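Local coordinates for putative lipoprotein (Clostridium difficile, PDB 4EXR) that is of unknown function but carries two PepSY (peptidase propeptide and YPEB) domains and is probably a membrane-anchored lipoprotein, at residues 25-38 against 53-66. Sequence-based numbering, arbitrary orientation.
Sequences LMEQDFKVPYTDAI and LSLERDLNKFVYTV
Phe30, Phe62 and Tyr64 carry a largely apolar contact in which the N-terminal loop and the first turn of helix 34-44 lie across one face of the hairpin made by strands 49-58 and 61-69. The two phenylalanines form a T-shaped pair: the CE1 edge of Phe30 is set against the face of Phe62 near CG, with centroids 5.3 Å apart and planes at 69°. Leu55 rises from the neighbouring strand and lays CD2 over a face of the Phe30 ring, 3.8 Å from its centroid, while Leu25 brings its CD2 to 3.6 Å from CE2 of Phe62. Gln28 crosses Phe62 at about a right angle, with OE1 and CD near CE1 and CZ of the ring. Helix packed on antiparallel strands is the build of a PepSY domain, and here Tyr64 stands up from the sheet to meet the helix start. Its ring takes Ala37 CB over one face, and its OH donates to Val32 O at 2.6 Å, tilted 15° from the carbonyl plane, tying down the loop just before Pro33 at the N-cap. Farther along, Leu53 CD2 reaches the edge of the Tyr34 ring and touches Ile38 CG1 at 4.0 Å.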
ATOM      1  N   LEU A  25       4.202   3.377 -25.942  1.00 40.88           N
ATOM      2  CA  LEU A  25       4.318   1.966 -25.594  1.00 34.51           C
ATOM      3  C   LEU A  25       4.540   1.108 -26.830  1.00 39.18           C
ATOM      4  O   LEU A  25       5.119   0.025 -26.746  1.00 45.02           O
ATOM      5  CB  LEU A  25       3.074   1.470 -24.846  1.00 36.13           C
ATOM      6  CG  LEU A  25       2.808   1.951 -23.424  1.00 37.19           C
ATOM      7  CD1 LEU A  25       1.721   1.088 -22.781  1.00 30.20           C
ATOM      8  CD2 LEU A  25       4.083   1.928 -22.600  1.00 41.92           C
HETATM    9  N   MSE A  26       4.073   1.593 -27.974  1.00 40.64           N
HETATM   10  CA  MSE A  26       4.219   0.868 -29.232  1.00 45.92           C
HETATM   11  C   MSE A  26       5.662   0.844 -29.737  1.00 57.34           C
HETATM   12  O   MSE A  26       6.030  -0.016 -30.541  1.00 66.97           O
HETATM   13  CB  MSE A  26       3.297   1.462 -30.298  1.00 47.42           C
HETATM   14  CG  MSE A  26       1.882   0.934 -30.219  1.00 49.69           C
HETATM   15 SE   MSE A  26       1.814  -0.923 -30.829  0.75 66.60          SE
HETATM   16  CE  MSE A  26       1.628  -0.578 -32.747  1.00 58.34           C
ATOM     17  N   GLU A  27       6.475   1.785 -29.267  1.00 48.71           N
ATOM     18  CA  GLU A  27       7.864   1.854 -29.703  1.00 54.78           C
ATOM     19  C   GLU A  27       8.810   1.336 -28.623  1.00 55.66           C
ATOM     20  O   GLU A  27      10.014   1.595 -28.664  1.00 56.67           O
ATOM     21  CB  GLU A  27       8.226   3.286 -30.121  1.00 66.67           C
ATOM     22  CG  GLU A  27       7.449   3.765 -31.345  1.00 86.82           C
ATOM     23  CD  GLU A  27       7.651   5.241 -31.649  1.00102.38           C
ATOM     24  OE1 GLU A  27       8.155   5.971 -30.769  1.00104.31           O
ATOM     25  OE2 GLU A  27       7.301   5.669 -32.771  1.00108.60           O
ATOM     26  N   GLN A  28       8.259   0.613 -27.651  1.00 43.87           N
ATOM     27  CA  GLN A  28       9.072   0.034 -26.586  1.00 41.14           C
ATOM     28  C   GLN A  28       9.167  -1.476 -26.747  1.00 50.62           C
ATOM     29  O   GLN A  28       8.266  -2.107 -27.302  1.00 46.40           O
ATOM     30  CB  GLN A  28       8.477   0.359 -25.205  1.00 40.30           C
ATOM     31  CG  GLN A  28       8.525   1.830 -24.830  1.00 44.99           C
ATOM     32  CD  GLN A  28       9.931   2.331 -24.575  1.00 54.20           C
ATOM     33  OE1 GLN A  28      10.785   1.605 -24.057  1.00 54.59           O
ATOM     34  NE2 GLN A  28      10.180   3.584 -24.935  1.00 61.50           N
ATOM     35  N   ASP A  29      10.261  -2.055 -26.266  1.00 42.80           N
ATOM     36  CA  ASP A  29      10.299  -3.497 -26.057  1.00 39.88           C
ATOM     37  C   ASP A  29      10.345  -3.778 -24.567  1.00 41.54           C
ATOM     38  O   ASP A  29      11.166  -3.208 -23.853  1.00 48.97           O
ATOM     39  CB  ASP A  29      11.513  -4.144 -26.729  1.00 49.48           C
ATOM     40  CG  ASP A  29      11.689  -5.603 -26.315  1.00 69.26           C
ATOM     41  OD1 ASP A  29      11.042  -6.478 -26.934  1.00 76.98           O
ATOM     42  OD2 ASP A  29      12.450  -5.874 -25.353  1.00 60.73           O
ATOM     43  N   PHE A  30       9.462  -4.649 -24.088  1.00 32.04           N
ATOM     44  CA  PHE A  30       9.461  -4.959 -22.674  1.00 34.68           C
ATOM     45  C   PHE A  30      10.086  -6.323 -22.473  1.00 40.91           C
ATOM     46  O   PHE A  30       9.590  -7.328 -22.983  1.00 41.11           O
ATOM     47  CB  PHE A  30       8.033  -4.862 -22.106  1.00 34.79           C
ATOM     48  CG  PHE A  30       7.394  -3.531 -22.371  1.00 38.06           C
ATOM     49  CD1 PHE A  30       7.816  -2.400 -21.676  1.00 37.65           C
ATOM     50  CD2 PHE A  30       6.447  -3.388 -23.377  1.00 37.76           C
ATOM     51  CE1 PHE A  30       7.259  -1.157 -21.938  1.00 36.55           C
ATOM     52  CE2 PHE A  30       5.892  -2.141 -23.659  1.00 40.82           C
ATOM     53  CZ  PHE A  30       6.292  -1.026 -22.933  1.00 31.51           C
ATOM     54  N   LYS A  31      11.190  -6.350 -21.738  1.00 30.20           N
ATOM     55  CA  LYS A  31      11.903  -7.598 -21.512  1.00 34.37           C
ATOM     56  C   LYS A  31      11.062  -8.619 -20.753  1.00 36.04           C
ATOM     57  O   LYS A  31      11.253  -9.824 -20.911  1.00 34.94           O
ATOM     58  CB  LYS A  31      13.214  -7.334 -20.779  1.00 32.68           C
ATOM     59  CG  LYS A  31      14.158  -6.435 -21.581  1.00 34.09           C
ATOM     60  CD  LYS A  31      15.534  -6.439 -20.971  1.00 41.91           C
ATOM     61  CE  LYS A  31      16.441  -5.456 -21.691  1.00 35.81           C
ATOM     62  NZ  LYS A  31      16.679  -5.793 -23.122  1.00 36.57           N
ATOM     63  N   VAL A  32      10.134  -8.124 -19.939  1.00 30.70           N
ATOM     64  CA  VAL A  32       9.228  -8.979 -19.171  1.00 33.05           C
ATOM     65  C   VAL A  32       7.875  -8.966 -19.860  1.00 30.11           C
ATOM     66  O   VAL A  32       7.224  -7.924 -19.941  1.00 29.83           O
ATOM     67  CB  VAL A  32       9.071  -8.475 -17.722  1.00 35.57           C
ATOM     68  CG1 VAL A  32       8.140  -9.394 -16.907  1.00 30.27           C
ATOM     69  CG2 VAL A  32      10.434  -8.354 -17.053  1.00 35.42           C
ATOM     70  N   PRO A  33       7.458 -10.114 -20.399  1.00 30.13           N
ATOM     71  CA  PRO A  33       6.144 -10.145 -21.049  1.00 32.71           C
ATOM     72  C   PRO A  33       5.020 -10.115 -19.999  1.00 29.74           C
ATOM     73  O   PRO A  33       5.245 -10.453 -18.831  1.00 28.30           O
ATOM     74  CB  PRO A  33       6.166 -11.466 -21.815  1.00 31.98           C
ATOM     75  CG  PRO A  33       7.082 -12.329 -21.039  1.00 39.61           C
ATOM     76  CD  PRO A  33       8.134 -11.421 -20.436  1.00 34.63           C
ATOM     77  N   TYR A  34       3.824  -9.696 -20.399  1.00 28.70           N
ATOM     78  CA  TYR A  34       2.745  -9.543 -19.423  1.00 24.01           C
ATOM     79  C   TYR A  34       2.416 -10.861 -18.728  1.00 28.26           C
ATOM     80  O   TYR A  34       1.995 -10.872 -17.575  1.00 25.27           O
ATOM     81  CB  TYR A  34       1.503  -8.918 -20.063  1.00 25.76           C
ATOM     82  CG  TYR A  34       0.603  -9.917 -20.749  1.00 32.76           C
ATOM     83  CD1 TYR A  34       0.887 -10.379 -22.029  1.00 33.51           C
ATOM     84  CD2 TYR A  34      -0.528 -10.411 -20.104  1.00 39.82           C
ATOM     85  CE1 TYR A  34       0.061 -11.300 -22.655  1.00 36.88           C
ATOM     86  CE2 TYR A  34      -1.352 -11.330 -20.712  1.00 32.30           C
ATOM     87  CZ  TYR A  34      -1.058 -11.773 -21.980  1.00 35.50           C
ATOM     88  OH  TYR A  34      -1.892 -12.689 -22.571  1.00 36.95           O
ATOM     89  N   THR A  35       2.648 -11.972 -19.422  1.00 30.71           N
ATOM     90  CA  THR A  35       2.392 -13.296 -18.854  1.00 30.43           C
ATOM     91  C   THR A  35       3.323 -13.632 -17.694  1.00 33.77           C
ATOM     92  O   THR A  35       2.932 -14.341 -16.766  1.00 28.47           O
ATOM     93  CB  THR A  35       2.477 -14.405 -19.930  1.00 36.02           C
ATOM     94  OG1 THR A  35       3.693 -14.265 -20.672  1.00 35.34           O
ATOM     95  CG2 THR A  35       1.307 -14.296 -20.895  1.00 32.65           C
ATOM     96  N   ASP A  36       4.562 -13.143 -17.750  1.00 30.17           N
ATOM     97  CA  ASP A  36       5.492 -13.299 -16.630  1.00 31.63           C
ATOM     98  C   ASP A  36       5.046 -12.513 -15.400  1.00 31.40           C
ATOM     99  O   ASP A  36       5.198 -12.984 -14.275  1.00 30.28           O
ATOM    100  CB  ASP A  36       6.916 -12.869 -17.019  1.00 32.50           C
ATOM    101  CG  ASP A  36       7.692 -13.972 -17.721  1.00 48.57           C
ATOM    102  OD1 ASP A  36       7.162 -15.097 -17.847  1.00 50.42           O
ATOM    103  OD2 ASP A  36       8.846 -13.710 -18.137  1.00 48.59           O
ATOM    104  N   ALA A  37       4.496 -11.318 -15.613  1.00 26.86           N
ATOM    105  CA  ALA A  37       3.958 -10.525 -14.503  1.00 28.28           C
ATOM    106  C   ALA A  37       2.776 -11.263 -13.848  1.00 30.61           C
ATOM    107  O   ALA A  37       2.675 -11.345 -12.624  1.00 30.49           O
ATOM    108  CB  ALA A  37       3.509  -9.159 -15.003  1.00 30.64           C
ATOM    109  N   ILE A  38       1.882 -11.782 -14.677  1.00 25.00           N
ATOM    110  CA  ILE A  38       0.782 -12.627 -14.197  1.00 25.42           C
ATOM    111  C   ILE A  38       1.306 -13.814 -13.383  1.00 27.57           C
ATOM    112  O   ILE A  38       0.797 -14.102 -12.295  1.00 29.52           O
ATOM    113  CB  ILE A  38      -0.072 -13.141 -15.375  1.00 26.43           C
ATOM    114  CG1 ILE A  38      -0.851 -11.981 -16.015  1.00 25.27           C
ATOM    115  CG2 ILE A  38      -1.028 -14.289 -14.914  1.00 27.39           C
ATOM    116  CD1 ILE A  38      -1.590 -12.367 -17.298  1.00 26.36           C
ATOM    117  N   LEU A  53      -5.117  -5.694 -14.554  1.00 21.75           N
ATOM    118  CA  LEU A  53      -3.726  -5.752 -14.984  1.00 21.52           C
ATOM    119  C   LEU A  53      -3.494  -4.549 -15.876  1.00 21.52           C
ATOM    120  O   LEU A  53      -4.338  -4.212 -16.703  1.00 23.96           O
ATOM    121  CB  LEU A  53      -3.468  -7.037 -15.773  1.00 24.73           C
ATOM    122  CG  LEU A  53      -2.084  -7.170 -16.425  1.00 37.88           C
ATOM    123  CD1 LEU A  53      -0.999  -7.231 -15.385  1.00 43.89           C
ATOM    124  CD2 LEU A  53      -2.029  -8.401 -17.306  1.00 46.39           C
ATOM    125  N   SER A  54      -2.371  -3.873 -15.697  1.00 21.59           N
ATOM    126  CA  SER A  54      -2.080  -2.726 -16.556  1.00 23.63           C
ATOM    127  C   SER A  54      -0.582  -2.537 -16.730  1.00 23.67           C
ATOM    128  O   SER A  54       0.212  -3.055 -15.959  1.00 25.62           O
ATOM    129  CB  SER A  54      -2.706  -1.448 -16.002  1.00 29.54           C
ATOM    130  OG  SER A  54      -2.060  -1.049 -14.809  1.00 32.94           O
ATOM    131  N   LEU A  55      -0.223  -1.795 -17.769  1.00 23.12           N
ATOM    132  CA  LEU A  55       1.150  -1.400 -18.003  1.00 24.53           C
ATOM    133  C   LEU A  55       1.141   0.099 -18.245  1.00 29.97           C
ATOM    134  O   LEU A  55       0.383   0.598 -19.077  1.00 25.53           O
ATOM    135  CB  LEU A  55       1.713  -2.127 -19.224  1.00 25.81           C
ATOM    136  CG  LEU A  55       3.144  -1.725 -19.637  1.00 28.08           C
ATOM    137  CD1 LEU A  55       4.144  -1.948 -18.501  1.00 26.48           C
ATOM    138  CD2 LEU A  55       3.543  -2.501 -20.874  1.00 34.25           C
ATOM    139  N   GLU A  56       1.970   0.821 -17.504  1.00 31.00           N
ATOM    140  CA  GLU A  56       2.080   2.258 -17.694  1.00 38.96           C
ATOM    141  C   GLU A  56       3.499   2.714 -17.409  1.00 36.54           C
ATOM    142  O   GLU A  56       4.295   1.982 -16.822  1.00 33.57           O
ATOM    143  CB  GLU A  56       1.115   2.993 -16.766  1.00 44.77           C
ATOM    144  CG  GLU A  56       1.474   2.865 -15.303  1.00 64.81           C
ATOM    145  CD  GLU A  56       0.304   3.171 -14.385  1.00 86.63           C
ATOM    146  OE1 GLU A  56      -0.719   3.694 -14.878  1.00 94.82           O
ATOM    147  OE2 GLU A  56       0.405   2.879 -13.174  1.00 88.75           O
ATOM    148  N   ARG A  57       3.811   3.931 -17.846  0.50 40.77           N
ATOM    149  CA  ARG A  57       5.096   4.555 -17.569  0.50 37.79           C
ATOM    150  C   ARG A  57       5.042   5.206 -16.192  0.50 42.88           C
ATOM    151  O   ARG A  57       4.051   5.848 -15.841  0.50 45.59           O
ATOM    152  CB  ARG A  57       5.399   5.611 -18.637  0.50 38.33           C
ATOM    153  CG  ARG A  57       6.766   6.293 -18.522  0.50 46.68           C
ATOM    154  CD  ARG A  57       7.023   7.190 -19.737  0.50 54.60           C
ATOM    155  NE  ARG A  57       8.363   7.780 -19.747  0.50 63.68           N
ATOM    156  CZ  ARG A  57       8.629   9.047 -19.436  0.50 70.63           C
ATOM    157  NH1 ARG A  57       7.647   9.867 -19.082  0.50 72.84           N
ATOM    158  NH2 ARG A  57       9.877   9.495 -19.479  0.50 69.34           N
ATOM    159  N   ASP A  58       6.097   5.024 -15.406  1.00 45.90           N
ATOM    160  CA  ASP A  58       6.213   5.714 -14.127  1.00 58.36           C
ATOM    161  C   ASP A  58       7.607   6.316 -14.052  1.00 60.01           C
ATOM    162  O   ASP A  58       8.572   5.614 -13.746  1.00 66.05           O
ATOM    163  CB  ASP A  58       5.980   4.756 -12.957  1.00 69.97           C
ATOM    164  CG  ASP A  58       5.844   5.480 -11.617  1.00 82.60           C
ATOM    165  OD1 ASP A  58       6.428   6.574 -11.446  1.00 88.21           O
ATOM    166  OD2 ASP A  58       5.148   4.948 -10.725  1.00 87.99           O
ATOM    167  N   LEU A  59       7.701   7.613 -14.337  1.00 64.37           N
ATOM    168  CA  LEU A  59       8.985   8.301 -14.469  1.00 68.03           C
ATOM    169  C   LEU A  59       9.858   7.623 -15.519  1.00 65.45           C
ATOM    170  O   LEU A  59       9.543   7.651 -16.711  1.00 67.44           O
ATOM    171  CB  LEU A  59       9.717   8.385 -13.124  1.00 78.05           C
ATOM    172  CG  LEU A  59       8.895   8.947 -11.960  1.00 88.96           C
ATOM    173  CD1 LEU A  59       9.704   8.936 -10.672  1.00 92.14           C
ATOM    174  CD2 LEU A  59       8.394  10.349 -12.277  1.00 88.12           C
ATOM    175  N   ASN A  60      10.948   7.004 -15.076  1.00 63.72           N
ATOM    176  CA  ASN A  60      11.869   6.349 -15.997  1.00 66.32           C
ATOM    177  C   ASN A  60      11.784   4.824 -15.990  1.00 61.19           C
ATOM    178  O   ASN A  60      12.734   4.140 -16.385  1.00 60.49           O
ATOM    179  CB  ASN A  60      13.306   6.813 -15.738  1.00 87.25           C
ATOM    180  CG  ASN A  60      13.561   8.222 -16.245  1.00100.39           C
ATOM    181  OD1 ASN A  60      12.956   8.660 -17.226  1.00100.03           O
ATOM    182  ND2 ASN A  60      14.460   8.938 -15.578  1.00107.00           N
ATOM    183  N   LYS A  61      10.637   4.302 -15.553  1.00 53.53           N
ATOM    184  CA  LYS A  61      10.379   2.869 -15.550  1.00 47.67           C
ATOM    185  C   LYS A  61       9.053   2.573 -16.250  1.00 45.71           C
ATOM    186  O   LYS A  61       8.149   3.402 -16.258  1.00 37.07           O
ATOM    187  CB  LYS A  61      10.265   2.350 -14.114  1.00 51.47           C
ATOM    188  CG  LYS A  61      11.543   2.310 -13.300  1.00 56.29           C
ATOM    189  CD  LYS A  61      11.201   2.023 -11.837  1.00 58.88           C
ATOM    190  CE  LYS A  61      12.425   1.627 -11.013  1.00 68.70           C
ATOM    191  NZ  LYS A  61      12.719   0.167 -11.126  1.00 65.79           N
ATOM    192  N   PHE A  62       8.935   1.386 -16.832  1.00 37.16           N
ATOM    193  CA  PHE A  62       7.625   0.893 -17.227  1.00 32.90           C
ATOM    194  C   PHE A  62       7.246  -0.173 -16.226  1.00 28.38           C
ATOM    195  O   PHE A  62       8.074  -0.999 -15.820  1.00 29.96           O
ATOM    196  CB  PHE A  62       7.621   0.378 -18.662  1.00 32.76           C
ATOM    197  CG  PHE A  62       7.920   1.448 -19.670  1.00 34.90           C
ATOM    198  CD1 PHE A  62       9.231   1.755 -20.006  1.00 40.77           C
ATOM    199  CD2 PHE A  62       6.893   2.188 -20.239  1.00 43.59           C
ATOM    200  CE1 PHE A  62       9.513   2.758 -20.920  1.00 44.94           C
ATOM    201  CE2 PHE A  62       7.175   3.200 -21.162  1.00 45.50           C
ATOM    202  CZ  PHE A  62       8.480   3.482 -21.493  1.00 44.83           C
ATOM    203  N   VAL A  63       5.991  -0.131 -15.806  1.00 27.00           N
ATOM    204  CA  VAL A  63       5.573  -0.878 -14.636  1.00 25.40           C
ATOM    205  C   VAL A  63       4.255  -1.596 -14.903  1.00 27.10           C
ATOM    206  O   VAL A  63       3.282  -0.975 -15.326  1.00 29.06           O
ATOM    207  CB  VAL A  63       5.412   0.083 -13.418  1.00 29.98           C
ATOM    208  CG1 VAL A  63       4.883  -0.650 -12.190  1.00 30.69           C
ATOM    209  CG2 VAL A  63       6.748   0.781 -13.103  1.00 33.55           C
ATOM    210  N   TYR A  64       4.249  -2.906 -14.669  1.00 24.86           N
ATOM    211  CA  TYR A  64       3.022  -3.689 -14.623  1.00 24.54           C
ATOM    212  C   TYR A  64       2.414  -3.549 -13.250  1.00 26.92           C
ATOM    213  O   TYR A  64       3.118  -3.667 -12.244  1.00 25.35           O
ATOM    214  CB  TYR A  64       3.315  -5.178 -14.829  1.00 26.55           C
ATOM    215  CG  TYR A  64       3.734  -5.572 -16.226  1.00 26.37           C
ATOM    216  CD1 TYR A  64       2.816  -5.574 -17.281  1.00 27.52           C
ATOM    217  CD2 TYR A  64       5.037  -5.991 -16.482  1.00 27.61           C
ATOM    218  CE1 TYR A  64       3.209  -5.951 -18.566  1.00 27.16           C
ATOM    219  CE2 TYR A  64       5.434  -6.374 -17.753  1.00 26.81           C
ATOM    220  CZ  TYR A  64       4.527  -6.353 -18.787  1.00 24.21           C
ATOM    221  OH  TYR A  64       4.947  -6.739 -20.042  1.00 28.54           O
ATOM    222  N   THR A  65       1.107  -3.307 -13.199  1.00 21.71           N
ATOM    223  CA  THR A  65       0.393  -3.380 -11.927  1.00 26.93           C
ATOM    224  C   THR A  65      -0.571  -4.543 -12.061  1.00 27.67           C
ATOM    225  O   THR A  65      -1.343  -4.582 -13.011  1.00 27.39           O
ATOM    226  CB  THR A  65      -0.366  -2.069 -11.624  1.00 26.79           C
ATOM    227  OG1 THR A  65       0.571  -0.986 -11.582  1.00 28.05           O
ATOM    228  CG2 THR A  65      -1.128  -2.145 -10.272  1.00 27.13           C
ATOM    229  N   VAL A  66      -0.482  -5.505 -11.142  1.00 23.27           N
ATOM    230  CA  VAL A  66      -1.347  -6.677 -11.156  1.00 20.70           C
ATOM    231  C   VAL A  66      -2.136  -6.649  -9.857  1.00 23.16           C
ATOM    232  O   VAL A  66      -1.553  -6.546  -8.776  1.00 23.75           O
ATOM    233  CB  VAL A  66      -0.544  -7.990 -11.201  1.00 22.09           C
ATOM    234  CG1 VAL A  66      -1.484  -9.179 -11.473  1.00 25.56           C
ATOM    235  CG2 VAL A  66       0.562  -7.922 -12.259  1.00 27.91           C
TER